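Local coordinates for mandelate racemase/muconate lactonizing enzyme-like protein (Roseovarius sp. TM1035, PDB 3RCY) that probably abstracts a proton next to a substrate carboxylate at a magnesium-dependent active site, as in other enolase-superfamily enzymes, though its own substrate is not established, at residues A[120-125]-A[328-333]; A[125-130]-A[355-360]; A[318-323]-A[349-354]. One frame throughout, in Å; residues are numbered along the deposited sequence.

Contact 1 of 3, residues A[120-125]-A[328-333]; sequences GKMNPR and SIPNIL
Asn-123 grips the loop 328-333 with both ends of its amide. Its CG stands anti to its own carbonyl carbon (chi1 -50°), which turns the amide toward that loop. Atom ND2 donates to Ile-329 O at 2.8 Å with an N-H...O angle of 157°. The acceptor lies near the amide plane. ND2 also donates to Ala-326 O. On the other end, a water donates to Asn-123 OD1 at 2.7 Å and to Pro-330 O at 2.9 Å. Methyl CG2 of Ile-332 lies over one face of the amide, toward its nitrogen, 3.4 Å from Asn-123 ND2. Bonds at both ends and a methyl over one face fix the rotation of the group. With an alanine here, the carbonyls of Ile-329 and Ala-326 would probably both lose this donor, and the water bridge to Pro-330 O would lose one end. Met-122 bends at chi2 and chi3, and its chain lies against the proline ring: Met-122 CG is 4.0 Å from Pro-330 CD, and Met-122 CE is 4.0 Å from Pro-330 CB. Glu-72 of a second subunit packs on both residues. Gly-120 O takes a CA-H...O contact from Ser-328 CA at 3.3 Å. Helix 290-302 packs on Ile-329 and Pro-330. The contact joins the loop before strand 126-131 to the loop between helix 316-327 and strand 335-336.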
loop_
_atom_site.group_PDB
_atom_site.type_symbol
_atom_site.label_atom_id
_atom_site.label_comp_id
_atom_site.label_asym_id
_atom_site.label_seq_id
_atom_site.Cartn_x
_atom_site.Cartn_y
_atom_site.Cartn_z
ATOM N N GLY A 120 26.141 3.915 -29.243
ATOM C CA GLY A 120 27.213 4.891 -29.429
ATOM C C GLY A 120 27.796 5.462 -28.144
ATOM O O GLY A 120 27.568 4.942 -27.048
ATOM N N LYS A 121 28.551 6.543 -28.280
ATOM C CA LYS A 121 29.291 7.079 -27.151
ATOM C C LYS A 121 28.448 8.059 -26.355
ATOM O O LYS A 121 27.948 9.046 -26.903
ATOM C CB LYS A 121 30.574 7.758 -27.631
ATOM C CG LYS A 121 31.519 8.186 -26.503
ATOM C CD LYS A 121 32.733 8.909 -27.060
ATOM C CE LYS A 121 33.760 7.922 -27.577
ATOM N NZ LYS A 121 34.601 8.548 -28.640
ATOM N N MET A 122 28.282 7.775 -25.068
ATOM C CA MET A 122 27.744 8.762 -24.130
ATOM C C MET A 122 28.865 9.454 -23.367
ATOM O O MET A 122 28.774 10.642 -23.058
ATOM C CB MET A 122 26.782 8.121 -23.118
ATOM C CG MET A 122 25.323 8.059 -23.545
ATOM S SD MET A 122 24.615 9.595 -24.204
ATOM C CE MET A 122 24.869 10.759 -22.877
ATOM N N ASN A 123 29.913 8.699 -23.051
ATOM C CA ASN A 123 30.919 9.135 -22.089
ATOM C C ASN A 123 32.346 9.078 -22.629
ATOM O O ASN A 123 32.950 8.001 -22.660
ATOM C CB ASN A 123 30.806 8.296 -20.811
ATOM C CG ASN A 123 29.392 8.246 -20.293
ATOM O OD1 ASN A 123 28.852 9.264 -19.877
ATOM N ND2 ASN A 123 28.769 7.069 -20.347
ATOM N N PRO A 124 32.892 10.239 -23.039
ATOM C CA PRO A 124 34.279 10.321 -23.520
ATOM C C PRO A 124 35.316 9.945 -22.446
ATOM O O PRO A 124 36.402 9.496 -22.790
ATOM C CB PRO A 124 34.430 11.791 -23.939
ATOM C CG PRO A 124 33.036 12.301 -24.124
ATOM C CD PRO A 124 32.200 11.539 -23.127
ATOM N N ARG A 125 34.986 10.148 -21.169
ATOM C CA ARG A 125 35.818 9.678 -20.061
ATOM C C ARG A 125 34.928 9.084 -18.949
ATOM O O ARG A 125 33.924 9.694 -18.532
ATOM C CB ARG A 125 36.726 10.792 -19.503
ATOM C CG ARG A 125 37.801 11.316 -20.478
ATOM C CD ARG A 125 39.181 11.487 -19.816
ATOM N NE ARG A 125 39.892 10.215 -19.682
ATOM C CZ ARG A 125 41.069 10.052 -19.073
ATOM N NH1 ARG A 125 41.616 8.841 -19.009
ATOM N NH2 ARG A 125 41.701 11.085 -18.518
ATOM N N SER A 328 28.626 3.607 -23.169
ATOM C CA SER A 328 27.404 3.687 -23.979
ATOM C C SER A 328 26.136 4.079 -23.217
ATOM O O SER A 328 25.075 4.240 -23.832
ATOM C CB SER A 328 27.163 2.345 -24.676
ATOM O OG SER A 328 26.670 1.383 -23.747
ATOM N N ILE A 329 26.222 4.220 -21.895
ATOM C CA ILE A 329 25.024 4.530 -21.102
ATOM C C ILE A 329 25.043 5.943 -20.516
ATOM O O ILE A 329 26.090 6.426 -20.085
ATOM C CB ILE A 329 24.768 3.479 -19.990
ATOM C CG1 ILE A 329 25.917 3.477 -18.965
ATOM C CG2 ILE A 329 24.530 2.077 -20.622
ATOM C CD1 ILE A 329 25.628 2.689 -17.700
ATOM N N PRO A 330 23.883 6.621 -20.515
ATOM C CA PRO A 330 23.853 7.957 -19.930
ATOM C C PRO A 330 23.901 7.927 -18.405
ATOM O O PRO A 330 24.379 8.878 -17.794
ATOM C CB PRO A 330 22.520 8.543 -20.435
ATOM C CG PRO A 330 21.671 7.373 -20.740
ATOM C CD PRO A 330 22.605 6.268 -21.174
ATOM N N ASN A 331 23.460 6.824 -17.803
ATOM C CA ASN A 331 23.384 6.719 -16.340
ATOM C C ASN A 331 24.538 5.930 -15.698
ATOM O O ASN A 331 24.324 5.079 -14.829
ATOM C CB ASN A 331 22.001 6.186 -15.895
ATOM C CG ASN A 331 21.660 4.817 -16.502
ATOM O OD1 ASN A 331 22.080 4.487 -17.602
ATOM N ND2 ASN A 331 20.868 4.038 -15.786
ATOM N N ILE A 332 25.758 6.209 -16.137
ATOM C CA ILE A 332 26.961 5.629 -15.522
ATOM C C ILE A 332 27.348 6.449 -14.301
ATOM O O ILE A 332 27.374 7.682 -14.363
ATOM C CB ILE A 332 28.172 5.569 -16.518
ATOM C CG1 ILE A 332 29.391 4.876 -15.882
ATOM C CG2 ILE A 332 28.588 6.971 -16.979
ATOM C CD1 ILE A 332 29.157 3.426 -15.468
ATOM N N LEU A 333 27.653 5.773 -13.193
ATOM C CA LEU A 333 28.237 6.445 -12.030
ATOM C C LEU A 333 29.765 6.341 -12.081
ATOM O O LEU A 333 30.452 7.348 -12.219
ATOM C CB LEU A 333 27.692 5.862 -10.714
ATOM C CG LEU A 333 28.283 6.352 -9.380
ATOM C CD1 LEU A 333 28.286 7.899 -9.230
ATOM C CD2 LEU A 333 27.518 5.710 -8.248
HETATM O O HOH W 1 26.409 10.302 -19.230
#

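Contact 2 of 3, residues A[125-130]-A[355-360]; sequences RIRAYT and GGYITP
Arg-125 lays its guanidinium against the CB of Tyr-357, not on its ring, with Tyr-357 CB 3.5 Å from Arg-125 CZ over the centre of one face. The side chains cross at about a right angle, and the guanidinium and ring planes are 42° apart. The arginine chain bends at chi2 and chi3, which brings Arg-125 NE to 3.0 Å from Thr-359 OG1. Ile-126 and Ile-358 form an antiparallel hydrogen-bonded pair with their side chains on one face of the sheet. Ile-126 N donates to Ile-358 O at 2.8 Å, and Ile-358 N returns a bond to Ile-126 O at 2.9 Å. Ile-126 CD1 meets Pro-360 CG at 4.1 Å. Arg-127 and Tyr-357 form a non-hydrogen-bonded pair on the opposite face. The phenol ring passes the arginine backbone, with Tyr-357 CD2 3.6 Å from Arg-127 CA. The extended Arg-127 chain ends elsewhere: NE bonds Thr-163 OG1, NH2 makes a salt bridge to Asp-205, and the guanidinium makes a cation-pi contact with Tyr-396 of a third subunit. At Ala-128 the backbone N donates to Gly-356 O at 3.0 Å, and a water bridges that carbonyl to Ala-128 O. The methyl of Ala-128 touches CD1 of Ile-358. Strand 126-131 also pairs in parallel with 164-167 and 335-336. Strand 357-358, itself paired with the weakly bonded 353-354, thus adds an antiparallel strand to the modified TIM barrel of the enolase superfamily.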
loop_
_atom_site.group_PDB
_atom_site.type_symbol
_atom_site.label_atom_id
_atom_site.label_comp_id
_atom_site.label_asym_id
_atom_site.label_seq_id
_atom_site.Cartn_x
_atom_site.Cartn_y
_atom_site.Cartn_z
ATOM N N ARG A 125 34.986 10.148 -21.169
ATOM C CA ARG A 125 35.818 9.678 -20.061
ATOM C C ARG A 125 34.928 9.084 -18.949
ATOM O O ARG A 125 33.924 9.694 -18.532
ATOM C CB ARG A 125 36.726 10.792 -19.503
ATOM C CG ARG A 125 37.801 11.316 -20.478
ATOM C CD ARG A 125 39.181 11.487 -19.816
ATOM N NE ARG A 125 39.892 10.215 -19.682
ATOM C CZ ARG A 125 41.069 10.052 -19.073
ATOM N NH1 ARG A 125 41.616 8.841 -19.009
ATOM N NH2 ARG A 125 41.701 11.085 -18.518
ATOM N N ILE A 126 35.303 7.892 -18.499
ATOM C CA ILE A 126 34.539 7.159 -17.499
ATOM C C ILE A 126 35.227 7.276 -16.137
ATOM O O ILE A 126 36.413 6.979 -16.001
ATOM C CB ILE A 126 34.385 5.674 -17.907
ATOM C CG1 ILE A 126 33.660 5.568 -19.264
ATOM C CG2 ILE A 126 33.671 4.879 -16.815
ATOM C CD1 ILE A 126 33.952 4.275 -20.044
ATOM N N ARG A 127 34.481 7.730 -15.140
ATOM C CA ARG A 127 34.988 7.835 -13.779
ATOM C C ARG A 127 35.338 6.448 -13.236
ATOM O O ARG A 127 34.523 5.526 -13.313
ATOM C CB ARG A 127 33.936 8.497 -12.900
ATOM C CG ARG A 127 34.420 8.898 -11.538
ATOM C CD ARG A 127 33.321 9.654 -10.795
ATOM N NE ARG A 127 33.719 9.917 -9.419
ATOM C CZ ARG A 127 32.899 10.309 -8.450
ATOM N NH1 ARG A 127 31.603 10.476 -8.687
ATOM N NH2 ARG A 127 33.383 10.519 -7.233
ATOM N N ALA A 128 36.553 6.304 -12.710
ATOM C CA ALA A 128 37.009 5.033 -12.149
ATOM C C ALA A 128 37.146 5.109 -10.636
ATOM O O ALA A 128 37.298 6.196 -10.066
ATOM C CB ALA A 128 38.355 4.616 -12.774
ATOM N N TYR A 129 37.101 3.954 -9.985
ATOM C CA TYR A 129 37.470 3.876 -8.573
ATOM C C TYR A 129 38.220 2.582 -8.283
ATOM O O TYR A 129 38.224 1.657 -9.100
ATOM C CB TYR A 129 36.240 4.000 -7.666
ATOM C CG TYR A 129 35.399 2.742 -7.482
ATOM C CD1 TYR A 129 34.295 2.501 -8.298
ATOM C CD2 TYR A 129 35.681 1.817 -6.463
ATOM C CE1 TYR A 129 33.500 1.378 -8.125
ATOM C CE2 TYR A 129 34.889 0.679 -6.280
ATOM C CZ TYR A 129 33.797 0.471 -7.117
ATOM O OH TYR A 129 32.997 -0.632 -6.964
ATOM N N THR A 130 38.813 2.508 -7.101
ATOM C CA THR A 130 39.498 1.296 -6.670
ATOM C C THR A 130 39.250 1.033 -5.189
ATOM O O THR A 130 38.933 1.960 -4.438
ATOM C CB THR A 130 41.032 1.379 -6.980
ATOM O OG1 THR A 130 41.690 0.181 -6.552
ATOM C CG2 THR A 130 41.674 2.578 -6.312
ATOM N N GLY A 355 44.811 9.104 -14.575
ATOM C CA GLY A 355 44.350 10.222 -13.741
ATOM C C GLY A 355 42.932 10.044 -13.214
ATOM O O GLY A 355 42.144 10.995 -13.204
ATOM N N GLY A 356 42.606 8.821 -12.800
ATOM C CA GLY A 356 41.300 8.501 -12.224
ATOM C C GLY A 356 40.176 8.248 -13.217
ATOM O O GLY A 356 39.027 8.068 -12.820
ATOM N N TYR A 357 40.500 8.229 -14.508
ATOM C CA TYR A 357 39.489 8.080 -15.554
ATOM C C TYR A 357 39.908 7.098 -16.639
ATOM O O TYR A 357 41.100 6.876 -16.856
ATOM C CB TYR A 357 39.174 9.440 -16.180
ATOM C CG TYR A 357 38.403 10.365 -15.269
ATOM C CD1 TYR A 357 39.065 11.191 -14.355
ATOM C CD2 TYR A 357 37.015 10.419 -15.323
ATOM C CE1 TYR A 357 38.358 12.035 -13.507
ATOM C CE2 TYR A 357 36.295 11.266 -14.480
ATOM C CZ TYR A 357 36.977 12.070 -13.578
ATOM O OH TYR A 357 36.276 12.914 -12.744
ATOM N N ILE A 358 38.914 6.526 -17.314
ATOM C CA ILE A 358 39.128 5.587 -18.410
ATOM C C ILE A 358 38.570 6.140 -19.714
ATOM O O ILE A 358 37.390 6.487 -19.793
ATOM C CB ILE A 358 38.432 4.218 -18.145
ATOM C CG1 ILE A 358 38.777 3.676 -16.753
ATOM C CG2 ILE A 358 38.806 3.204 -19.229
ATOM C CD1 ILE A 358 37.684 2.783 -16.169
ATOM N N THR A 359 39.418 6.188 -20.740
ATOM C CA THR A 359 38.997 6.570 -22.080
ATOM C C THR A 359 38.547 5.322 -22.846
ATOM O O THR A 359 39.301 4.353 -22.941
ATOM C CB THR A 359 40.137 7.302 -22.832
ATOM O OG1 THR A 359 40.483 8.489 -22.110
ATOM C CG2 THR A 359 39.707 7.704 -24.245
ATOM N N PRO A 360 37.312 5.334 -23.379
ATOM C CA PRO A 360 36.840 4.212 -24.203
ATOM C C PRO A 360 37.796 3.967 -25.366
ATOM O O PRO A 360 38.185 4.925 -26.044
ATOM C CB PRO A 360 35.493 4.711 -24.736
ATOM C CG PRO A 360 35.030 5.685 -23.702
ATOM C CD PRO A 360 36.272 6.364 -23.208
HETATM O O HOH W 2 38.127 8.673 -10.365
#

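Contact 3 of 3, residues A[318-323]-A[349-354]; sequences EWAANV and GSIRVE
Trp-319 points CG away from its backbone N (chi1 -173°), which swings the indole out from the helix to meet Ile-351. That isoleucine sets CG2 anti to its own N and CG1 anti to its carbonyl carbon (chi1 -53°), so its two branches reach different residues of the helix. This is helix-on-loop packing on the outer layer of the enolase-type barrel. Helix 316-327 is one of the barrel helices, and segment 349-354 runs past it into a short, weakly bonded strand at about 353-354. Ile-351 CG2 lies 3.7 Å from Trp-319 CZ3. The other branch ends at Ile-351 CD1, 3.7 Å from Ala-320 CB. Val-353 crosses the indole at about a right angle and brings its CG2 to 3.8 Å from Trp-319 CZ2. Val-323 CG2, one helical turn on, lies over one face of the ring, toward its rim. Ile-358 of the neighbouring strand touches Trp-319, Val-323, Ile-351 and Val-353 and joins them in one apolar cluster. No hydrogen bond crosses the contact. The indole NE1 instead makes a weak bond to Ser-337 OG. The carbonyl atom Ile-351 O lies in the plane of the indole at its edge, 3.3 Å from Trp-319 CZ3.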
loop_
_atom_site.group_PDB
_atom_site.type_symbol
_atom_site.label_atom_id
_atom_site.label_comp_id
_atom_site.label_asym_id
_atom_site.label_seq_id
_atom_site.Cartn_x
_atom_site.Cartn_y
_atom_site.Cartn_z
ATOM N N GLU A 318 36.805 -9.053 -18.342
ATOM C CA GLU A 318 35.516 -8.592 -17.836
ATOM C C GLU A 318 35.521 -7.070 -17.681
ATOM O O GLU A 318 34.525 -6.412 -17.957
ATOM C CB GLU A 318 35.142 -9.256 -16.510
ATOM C CG GLU A 318 33.671 -9.034 -16.177
ATOM C CD GLU A 318 33.333 -9.267 -14.721
ATOM O OE1 GLU A 318 34.075 -8.779 -13.833
ATOM O OE2 GLU A 318 32.301 -9.917 -14.464
ATOM N N TRP A 319 36.656 -6.515 -17.264
ATOM C CA TRP A 319 36.778 -5.068 -17.116
ATOM C C TRP A 319 36.611 -4.335 -18.448
ATOM O O TRP A 319 36.014 -3.268 -18.488
ATOM C CB TRP A 319 38.113 -4.705 -16.473
ATOM C CG TRP A 319 38.250 -3.257 -16.144
ATOM C CD1 TRP A 319 37.451 -2.516 -15.306
ATOM C CD2 TRP A 319 39.249 -2.364 -16.635
ATOM N NE1 TRP A 319 37.899 -1.218 -15.252
ATOM C CE2 TRP A 319 39.002 -1.096 -16.053
ATOM C CE3 TRP A 319 40.333 -2.509 -17.513
ATOM C CZ2 TRP A 319 39.803 0.017 -16.320
ATOM C CZ3 TRP A 319 41.126 -1.393 -17.782
ATOM C CH2 TRP A 319 40.858 -0.152 -17.184
ATOM N N ALA A 320 37.147 -4.902 -19.530
ATOM C CA ALA A 320 36.961 -4.316 -20.863
ATOM C C ALA A 320 35.480 -4.276 -21.250
ATOM O O ALA A 320 35.008 -3.277 -21.803
ATOM C CB ALA A 320 37.775 -5.060 -21.918
ATOM N N ALA A 321 34.754 -5.349 -20.946
ATOM C CA ALA A 321 33.304 -5.375 -21.146
ATOM C C ALA A 321 32.637 -4.240 -20.372
ATOM O O ALA A 321 31.822 -3.495 -20.932
ATOM C CB ALA A 321 32.703 -6.744 -20.765
ATOM N N ASN A 322 33.019 -4.086 -19.104
ATOM C CA ASN A 322 32.520 -2.993 -18.256
ATOM C C ASN A 322 32.710 -1.609 -18.885
ATOM O O ASN A 322 31.834 -0.745 -18.796
ATOM C CB ASN A 322 33.206 -3.013 -16.887
ATOM C CG ASN A 322 32.859 -4.242 -16.062
ATOM O OD1 ASN A 322 31.985 -5.028 -16.420
ATOM N ND2 ASN A 322 33.545 -4.403 -14.941
ATOM N N VAL A 323 33.873 -1.404 -19.499
ATOM C CA VAL A 323 34.227 -0.108 -20.063
ATOM C C VAL A 323 33.381 0.225 -21.290
ATOM O O VAL A 323 32.853 1.336 -21.393
ATOM C CB VAL A 323 35.752 -0.011 -20.353
ATOM C CG1 VAL A 323 36.086 1.230 -21.182
ATOM C CG2 VAL A 323 36.532 0.004 -19.029
ATOM N N GLY A 349 48.279 -3.753 -21.824
ATOM C CA GLY A 349 48.066 -2.317 -21.602
ATOM C C GLY A 349 47.054 -1.638 -22.512
ATOM O O GLY A 349 47.100 -0.416 -22.684
ATOM N N SER A 350 46.133 -2.427 -23.064
ATOM C CA SER A 350 45.183 -1.979 -24.090
ATOM C C SER A 350 44.213 -0.915 -23.590
ATOM O O SER A 350 43.843 -0.019 -24.342
ATOM C CB SER A 350 44.374 -3.170 -24.625
ATOM O OG SER A 350 45.176 -3.992 -25.448
ATOM N N ILE A 351 43.791 -1.045 -22.331
ATOM C CA ILE A 351 42.893 -0.091 -21.679
ATOM C C ILE A 351 43.451 0.176 -20.284
ATOM O O ILE A 351 43.796 -0.761 -19.578
ATOM C CB ILE A 351 41.446 -0.649 -21.553
ATOM C CG1 ILE A 351 40.910 -1.120 -22.914
ATOM C CG2 ILE A 351 40.506 0.399 -20.954
ATOM C CD1 ILE A 351 39.627 -1.946 -22.813
ATOM N N ARG A 352 43.530 1.451 -19.891
ATOM C CA ARG A 352 44.121 1.826 -18.601
ATOM C C ARG A 352 43.358 2.947 -17.906
ATOM O O ARG A 352 42.733 3.788 -18.566
ATOM C CB ARG A 352 45.585 2.256 -18.779
ATOM C CG ARG A 352 46.549 1.108 -19.022
ATOM C CD ARG A 352 47.890 1.602 -19.491
ATOM N NE ARG A 352 48.815 0.492 -19.663
ATOM C CZ ARG A 352 49.919 0.533 -20.399
ATOM N NH1 ARG A 352 50.252 1.634 -21.066
ATOM N NH2 ARG A 352 50.685 -0.544 -20.479
ATOM N N VAL A 353 43.413 2.950 -16.575
ATOM C CA VAL A 353 42.966 4.102 -15.795
ATOM C C VAL A 353 44.071 5.156 -15.861
ATOM O O VAL A 353 45.219 4.877 -15.526
ATOM C CB VAL A 353 42.667 3.738 -14.311
ATOM C CG1 VAL A 353 42.273 4.984 -13.509
ATOM C CG2 VAL A 353 41.574 2.686 -14.220
ATOM N N GLU A 354 43.728 6.358 -16.305
ATOM C CA GLU A 354 44.692 7.453 -16.355
ATOM C C GLU A 354 44.127 8.678 -15.634
ATOM O O GLU A 354 43.072 9.195 -16.003
ATOM C CB GLU A 354 45.089 7.750 -17.814
ATOM C CG GLU A 354 45.810 6.566 -18.467
ATOM C CD GLU A 354 46.168 6.774 -19.930
ATOM O OE1 GLU A 354 45.516 7.600 -20.616
ATOM O OE2 GLU A 354 47.107 6.081 -20.393
#

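Contacts 1 and 2 share Arg-125, and their centres are about 12 Å apart. Pro-360 CG of contact 2 packs on Asn-123 O of contact 1 at 3.3 Å. Contacts 2 and 3 are nearer, about 9 Å between centres. They merge where Ile-358 CD1 meets Trp-319 CZ2 at 3.5 Å and where Ile-126 CD1 meets Val-323 O at 3.4 Å. Helix 316-327 relates all three: contact 3 lies on it, contact 1 follows its end, and contact 2 packs against it. The magnesium ion, bound by Glu-235 and Glu-261, is about 14 Å from the Trp-319 side chain. Contact 3 is thus structural packing set back from the metal site.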